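Long-range contact in beta-N-acetylhexosaminidase (Bacteroides fragilis, PDB 4PYS), which probably removes terminal beta-linked N-acetylhexosamine residues from glycans or glycoconjugates, like many family 20 glycoside hydrolases: residues L274-L288 with M327-W341. Numbering follows the deposited sequence.
Sequences LDEVCRMFPSAYIHL and MADYLKQKGRKAIFW
Ile-286 pairs with Ala-338 where strands 285-287 and 337-341 run parallel in the TIM barrel of the family 20 catalytic domain, each following its own helix. Four backbone bonds zip them together, from Lys-337 N on Ala-284 O to Leu-288 N on Ile-339 O. On the helix side of the sheet, Leu-331 crosses Ile-286 at about a right angle and packs against Leu-288: its CD1 lies 3.6 Å from Leu-288 CD1, while its CD2 meets Cys-278 SG at 3.7 Å. On the other face, Ile-339 CG2 covers one face of the His-287 ring in a CH-pi contact, 3.8 Å from its centroid. His-287 CE1 in turn lies over one face of Trp-341, whose NE1 hydrogen-bonds Glu-223 OE2, while His-287 NE2 hydrogen-bonds Gln-359 OE1.

Where the first helix gives way to its strand, Arg-336 grips the turn. Its chain folds back at chi2 (-61°), bringing the guanidinium among three carbonyls of the turn: NH1 reaches Phe-281 O in the guanidinium plane (2.7 Å) and, weakly, Ser-283 O, while NH2 donates to Cys-278 O, which lies 27° out of that plane. Gly-335, in a Schellman motif, ends the second helix just before this arginine. Further out, a water accepts from Lys-334 NZ while donating to Asp-275 O.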
loop_
_atom_site.group_PDB
_atom_site.type_symbol
_atom_site.label_atom_id
_atom_site.label_comp_id
_atom_site.label_asym_id
_atom_site.label_seq_id
_atom_site.Cartn_x
_atom_site.Cartn_y
_atom_site.Cartn_z
ATOM N N LEU A 274 15.520 11.253 7.624
ATOM C CA LEU A 274 15.011 9.961 8.073
ATOM C C LEU A 274 14.733 9.946 9.579
ATOM O O LEU A 274 13.854 9.212 10.046
ATOM C CB LEU A 274 15.970 8.832 7.688
ATOM C CG LEU A 274 16.043 8.508 6.196
ATOM C CD1 LEU A 274 16.893 7.300 5.984
ATOM C CD2 LEU A 274 14.664 8.244 5.633
ATOM N N ASP A 275 15.479 10.749 10.333
ATOM C CA ASP A 275 15.211 10.912 11.759
ATOM C C ASP A 275 13.761 11.364 11.955
ATOM O O ASP A 275 13.028 10.787 12.757
ATOM C CB ASP A 275 16.176 11.916 12.403
ATOM C CG ASP A 275 17.536 11.309 12.725
ATOM O OD1 ASP A 275 17.707 10.088 12.538
ATOM O OD2 ASP A 275 18.437 12.050 13.178
ATOM N N GLU A 276 13.341 12.377 11.198
ATOM C CA GLU A 276 11.982 12.891 11.331
ATOM C C GLU A 276 10.951 11.926 10.770
ATOM O O GLU A 276 9.892 11.720 11.373
ATOM C CB GLU A 276 11.850 14.280 10.701
ATOM C CG GLU A 276 12.470 15.360 11.591
ATOM C CD GLU A 276 12.106 16.775 11.183
ATOM O OE1 GLU A 276 10.952 17.016 10.773
ATOM O OE2 GLU A 276 12.984 17.654 11.287
ATOM N N VAL A 277 11.268 11.328 9.627
ATOM C CA VAL A 277 10.396 10.312 9.043
ATOM C C VAL A 277 10.135 9.170 10.028
ATOM O O VAL A 277 9.007 8.695 10.158
ATOM C CB VAL A 277 10.960 9.781 7.718
ATOM C CG1 VAL A 277 10.139 8.597 7.215
ATOM C CG2 VAL A 277 10.940 10.878 6.672
ATOM N N CYS A 278 11.166 8.739 10.743
ATOM C CA CYS A 278 10.976 7.660 11.707
ATOM C C CYS A 278 10.165 8.084 12.938
ATOM O O CYS A 278 9.453 7.266 13.525
ATOM C CB CYS A 278 12.316 7.027 12.089
ATOM S SG CYS A 278 13.005 6.070 10.710
ATOM N N ARG A 279 10.252 9.358 13.315
ATOM C CA ARG A 279 9.448 9.867 14.423
ATOM C C ARG A 279 7.971 9.897 14.055
ATOM O O ARG A 279 7.110 9.619 14.896
ATOM C CB ARG A 279 9.882 11.277 14.808
ATOM C CG ARG A 279 11.255 11.360 15.404
ATOM C CD ARG A 279 11.542 12.786 15.848
ATOM N NE ARG A 279 12.823 13.256 15.334
ATOM C CZ ARG A 279 13.094 14.526 15.050
ATOM N NH1 ARG A 279 14.295 14.863 14.591
ATOM N NH2 ARG A 279 12.165 15.459 15.228
HETATM N N MSE A 280 7.689 10.237 12.798
HETATM C CA MSE A 280 6.322 10.424 12.326
HETATM C C MSE A 280 5.660 9.114 11.946
HETATM O O MSE A 280 4.464 8.931 12.187
HETATM C CB MSE A 280 6.289 11.345 11.099
HETATM C CG MSE A 280 6.601 12.792 11.383
HETATM SE SE MSE A 280 6.153 13.774 9.770
HETATM C CE MSE A 280 7.768 13.368 8.730
ATOM N N PHE A 281 6.429 8.215 11.335
ATOM C CA PHE A 281 5.885 6.968 10.807
ATOM C C PHE A 281 6.405 5.795 11.627
ATOM O O PHE A 281 7.563 5.407 11.486
ATOM C CB PHE A 281 6.296 6.781 9.340
ATOM C CG PHE A 281 5.704 7.802 8.393
ATOM C CD1 PHE A 281 6.349 9.008 8.152
ATOM C CD2 PHE A 281 4.518 7.538 7.728
ATOM C CE1 PHE A 281 5.810 9.949 7.276
ATOM C CE2 PHE A 281 3.971 8.462 6.845
ATOM C CZ PHE A 281 4.616 9.677 6.622
ATOM N N PRO A 282 5.551 5.217 12.485
ATOM C CA PRO A 282 6.009 4.103 13.326
ATOM C C PRO A 282 6.244 2.799 12.560
ATOM O O PRO A 282 6.742 1.834 13.155
ATOM C CB PRO A 282 4.864 3.934 14.334
ATOM C CG PRO A 282 3.646 4.459 13.610
ATOM C CD PRO A 282 4.165 5.618 12.796
ATOM N N SER A 283 5.889 2.774 11.276
ATOM C CA SER A 283 6.086 1.602 10.405
ATOM C C SER A 283 7.459 0.945 10.563
ATOM O O SER A 283 8.483 1.613 10.519
ATOM C CB SER A 283 5.897 2.006 8.945
ATOM O OG SER A 283 6.211 0.932 8.073
ATOM N N ALA A 284 7.467 -0.372 10.739
ATOM C CA ALA A 284 8.706 -1.135 10.807
ATOM C C ALA A 284 9.487 -1.057 9.492
ATOM O O ALA A 284 10.706 -1.301 9.466
ATOM C CB ALA A 284 8.403 -2.579 11.158
ATOM N N TYR A 285 8.776 -0.728 8.415
ATOM C CA TYR A 285 9.354 -0.639 7.079
ATOM C C TYR A 285 9.387 0.797 6.558
ATOM O O TYR A 285 8.375 1.509 6.590
ATOM C CB TYR A 285 8.499 -1.443 6.100
ATOM C CG TYR A 285 8.498 -2.915 6.379
ATOM C CD1 TYR A 285 9.445 -3.744 5.802
ATOM C CD2 TYR A 285 7.533 -3.484 7.200
ATOM C CE1 TYR A 285 9.448 -5.097 6.044
ATOM C CE2 TYR A 285 7.526 -4.844 7.446
ATOM C CZ TYR A 285 8.489 -5.644 6.869
ATOM O OH TYR A 285 8.501 -7.004 7.105
ATOM N N ILE A 286 10.537 1.208 6.040
ATOM C CA ILE A 286 10.648 2.515 5.378
ATOM C C ILE A 286 11.186 2.270 3.979
ATOM O O ILE A 286 12.180 1.555 3.821
ATOM C CB ILE A 286 11.640 3.430 6.122
ATOM C CG1 ILE A 286 11.271 3.549 7.606
ATOM C CG2 ILE A 286 11.712 4.807 5.452
ATOM C CD1 ILE A 286 10.000 4.360 7.875
ATOM N N HIS A 287 10.550 2.861 2.972
ATOM C CA HIS A 287 10.943 2.628 1.586
ATOM C C HIS A 287 11.904 3.745 1.180
ATOM O O HIS A 287 11.591 4.919 1.360
ATOM C CB HIS A 287 9.706 2.663 0.689
ATOM C CG HIS A 287 9.868 1.945 -0.619
ATOM N ND1 HIS A 287 10.860 2.253 -1.528
ATOM C CD2 HIS A 287 9.135 0.954 -1.185
ATOM C CE1 HIS A 287 10.749 1.465 -2.583
ATOM N NE2 HIS A 287 9.706 0.672 -2.402
ATOM N N LEU A 288 13.066 3.388 0.647
ATOM C CA LEU A 288 14.057 4.396 0.266
ATOM C C LEU A 288 14.212 4.512 -1.249
ATOM O O LEU A 288 15.168 5.118 -1.735
ATOM C CB LEU A 288 15.413 4.094 0.912
ATOM C CG LEU A 288 15.434 4.137 2.439
ATOM C CD1 LEU A 288 16.829 3.815 2.974
ATOM C CD2 LEU A 288 14.949 5.499 2.955
HETATM N N MSE A 327 22.345 4.246 4.162
HETATM C CA MSE A 327 21.027 4.665 4.619
HETATM C C MSE A 327 20.280 3.507 5.267
HETATM O O MSE A 327 19.578 3.690 6.255
HETATM C CB MSE A 327 20.191 5.220 3.461
HETATM C CG MSE A 327 20.854 6.356 2.705
HETATM SE SE MSE A 327 21.373 7.893 3.772
HETATM C CE MSE A 327 19.938 8.071 4.994
ATOM N N ALA A 328 20.413 2.319 4.694
ATOM C CA ALA A 328 19.792 1.140 5.274
ATOM C C ALA A 328 20.423 0.836 6.633
ATOM O O ALA A 328 19.729 0.454 7.575
ATOM C CB ALA A 328 19.928 -0.043 4.339
ATOM N N ASP A 329 21.737 1.013 6.741
ATOM C CA ASP A 329 22.396 0.786 8.024
ATOM C C ASP A 329 21.888 1.770 9.067
ATOM O O ASP A 329 21.728 1.419 10.238
ATOM C CB ASP A 329 23.916 0.874 7.901
ATOM C CG ASP A 329 24.574 -0.491 7.910
ATOM O OD1 ASP A 329 24.544 -1.159 8.967
ATOM O OD2 ASP A 329 25.120 -0.892 6.861
ATOM N N TYR A 330 21.629 3.001 8.638
ATOM C CA TYR A 330 21.076 4.005 9.531
ATOM C C TYR A 330 19.698 3.574 10.029
ATOM O O TYR A 330 19.397 3.671 11.225
ATOM C CB TYR A 330 20.966 5.355 8.831
ATOM C CG TYR A 330 20.671 6.461 9.799
ATOM C CD1 TYR A 330 21.617 6.832 10.741
ATOM C CD2 TYR A 330 19.442 7.116 9.798
ATOM C CE1 TYR A 330 21.368 7.829 11.648
ATOM C CE2 TYR A 330 19.182 8.131 10.711
ATOM C CZ TYR A 330 20.155 8.476 11.633
ATOM O OH TYR A 330 19.937 9.479 12.554
ATOM N N LEU A 331 18.866 3.110 9.103
ATOM C CA LEU A 331 17.542 2.620 9.458
ATOM C C LEU A 331 17.670 1.417 10.391
ATOM O O LEU A 331 16.890 1.270 11.333
ATOM C CB LEU A 331 16.742 2.260 8.209
ATOM C CG LEU A 331 16.184 3.459 7.446
ATOM C CD1 LEU A 331 15.445 2.991 6.213
ATOM C CD2 LEU A 331 15.266 4.266 8.354
ATOM N N LYS A 332 18.676 0.582 10.142
ATOM C CA LYS A 332 18.908 -0.596 10.973
ATOM C C LYS A 332 19.157 -0.224 12.434
ATOM O O LYS A 332 18.613 -0.859 13.340
ATOM C CB LYS A 332 20.073 -1.431 10.432
ATOM C CG LYS A 332 20.276 -2.742 11.178
ATOM C CD LYS A 332 21.273 -3.635 10.474
ATOM C CE LYS A 332 21.634 -4.830 11.340
ATOM N NZ LYS A 332 22.584 -5.737 10.645
ATOM N N GLN A 333 19.956 0.813 12.667
ATOM C CA GLN A 333 20.245 1.234 14.041
ATOM C C GLN A 333 19.025 1.906 14.676
ATOM O O GLN A 333 18.975 2.104 15.885
ATOM C CB GLN A 333 21.504 2.116 14.116
ATOM C CG GLN A 333 21.331 3.581 13.718
ATOM C CD GLN A 333 22.668 4.321 13.628
ATOM O OE1 GLN A 333 23.629 3.818 13.043
ATOM N NE2 GLN A 333 22.730 5.516 14.209
ATOM N N LYS A 334 18.033 2.231 13.852
ATOM C CA LYS A 334 16.755 2.747 14.336
ATOM C C LYS A 334 15.713 1.645 14.489
ATOM O O LYS A 334 14.570 1.909 14.866
ATOM C CB LYS A 334 16.209 3.801 13.379
ATOM C CG LYS A 334 17.048 5.053 13.306
ATOM C CD LYS A 334 16.288 6.127 12.573
ATOM C CE LYS A 334 16.584 7.475 13.175
ATOM N NZ LYS A 334 16.141 7.610 14.594
ATOM N N GLY A 335 16.100 0.413 14.178
ATOM C CA GLY A 335 15.184 -0.710 14.295
ATOM C C GLY A 335 14.187 -0.833 13.160
ATOM O O GLY A 335 13.155 -1.491 13.309
ATOM N N ARG A 336 14.486 -0.219 12.017
ATOM C CA ARG A 336 13.597 -0.324 10.862
ATOM C C ARG A 336 14.227 -1.165 9.759
ATOM O O ARG A 336 15.448 -1.372 9.733
ATOM C CB ARG A 336 13.253 1.064 10.316
ATOM C CG ARG A 336 12.798 2.047 11.376
ATOM C CD ARG A 336 11.519 1.589 12.098
ATOM N NE ARG A 336 11.183 2.546 13.151
ATOM C CZ ARG A 336 10.330 3.552 12.996
ATOM N NH1 ARG A 336 9.697 3.716 11.843
ATOM N NH2 ARG A 336 10.106 4.392 13.992
ATOM N N LYS A 337 13.378 -1.668 8.875
ATOM C CA LYS A 337 13.810 -2.337 7.656
ATOM C C LYS A 337 13.749 -1.344 6.503
ATOM O O LYS A 337 12.932 -0.421 6.515
ATOM C CB LYS A 337 12.929 -3.552 7.371
ATOM C CG LYS A 337 13.142 -4.668 8.404
ATOM C CD LYS A 337 12.328 -5.914 8.092
ATOM C CE LYS A 337 12.650 -7.037 9.083
ATOM N NZ LYS A 337 14.108 -7.365 9.109
ATOM N N ALA A 338 14.619 -1.524 5.516
ATOM C CA ALA A 338 14.698 -0.595 4.391
ATOM C C ALA A 338 14.261 -1.283 3.110
ATOM O O ALA A 338 14.839 -2.305 2.727
ATOM C CB ALA A 338 16.117 -0.084 4.249
ATOM N N ILE A 339 13.250 -0.733 2.437
ATOM C CA ILE A 339 12.805 -1.311 1.174
ATOM C C ILE A 339 13.414 -0.525 0.019
ATOM O O ILE A 339 13.434 0.705 0.051
ATOM C CB ILE A 339 11.268 -1.280 1.018
ATOM C CG1 ILE A 339 10.582 -1.929 2.222
ATOM C CG2 ILE A 339 10.849 -1.993 -0.271
ATOM C CD1 ILE A 339 9.056 -1.683 2.268
ATOM N N PHE A 340 13.904 -1.235 -0.995
ATOM C CA PHE A 340 14.447 -0.600 -2.194
ATOM C C PHE A 340 13.764 -1.192 -3.411
ATOM O O PHE A 340 13.413 -2.367 -3.402
ATOM C CB PHE A 340 15.946 -0.881 -2.330
ATOM C CG PHE A 340 16.800 -0.224 -1.285
ATOM C CD1 PHE A 340 17.128 1.124 -1.382
ATOM C CD2 PHE A 340 17.310 -0.962 -0.231
ATOM C CE1 PHE A 340 17.934 1.729 -0.433
ATOM C CE2 PHE A 340 18.123 -0.364 0.730
ATOM C CZ PHE A 340 18.431 0.984 0.627
ATOM N N TRP A 341 13.590 -0.402 -4.467
ATOM C CA TRP A 341 13.148 -0.970 -5.742
ATOM C C TRP A 341 14.208 -1.940 -6.267
ATOM O O TRP A 341 15.397 -1.754 -6.022
ATOM C CB TRP A 341 12.891 0.133 -6.773
ATOM C CG TRP A 341 11.767 1.070 -6.387
ATOM C CD1 TRP A 341 11.879 2.390 -6.041
ATOM C CD2 TRP A 341 10.380 0.749 -6.300
ATOM N NE1 TRP A 341 10.641 2.908 -5.750
ATOM C CE2 TRP A 341 9.701 1.920 -5.906
ATOM C CE3 TRP A 341 9.639 -0.411 -6.530
ATOM C CZ2 TRP A 341 8.321 1.957 -5.729
ATOM C CZ3 TRP A 341 8.260 -0.370 -6.359
ATOM C CH2 TRP A 341 7.616 0.805 -5.962
HETATM O O HOH W 1 13.695 9.064 14.822
#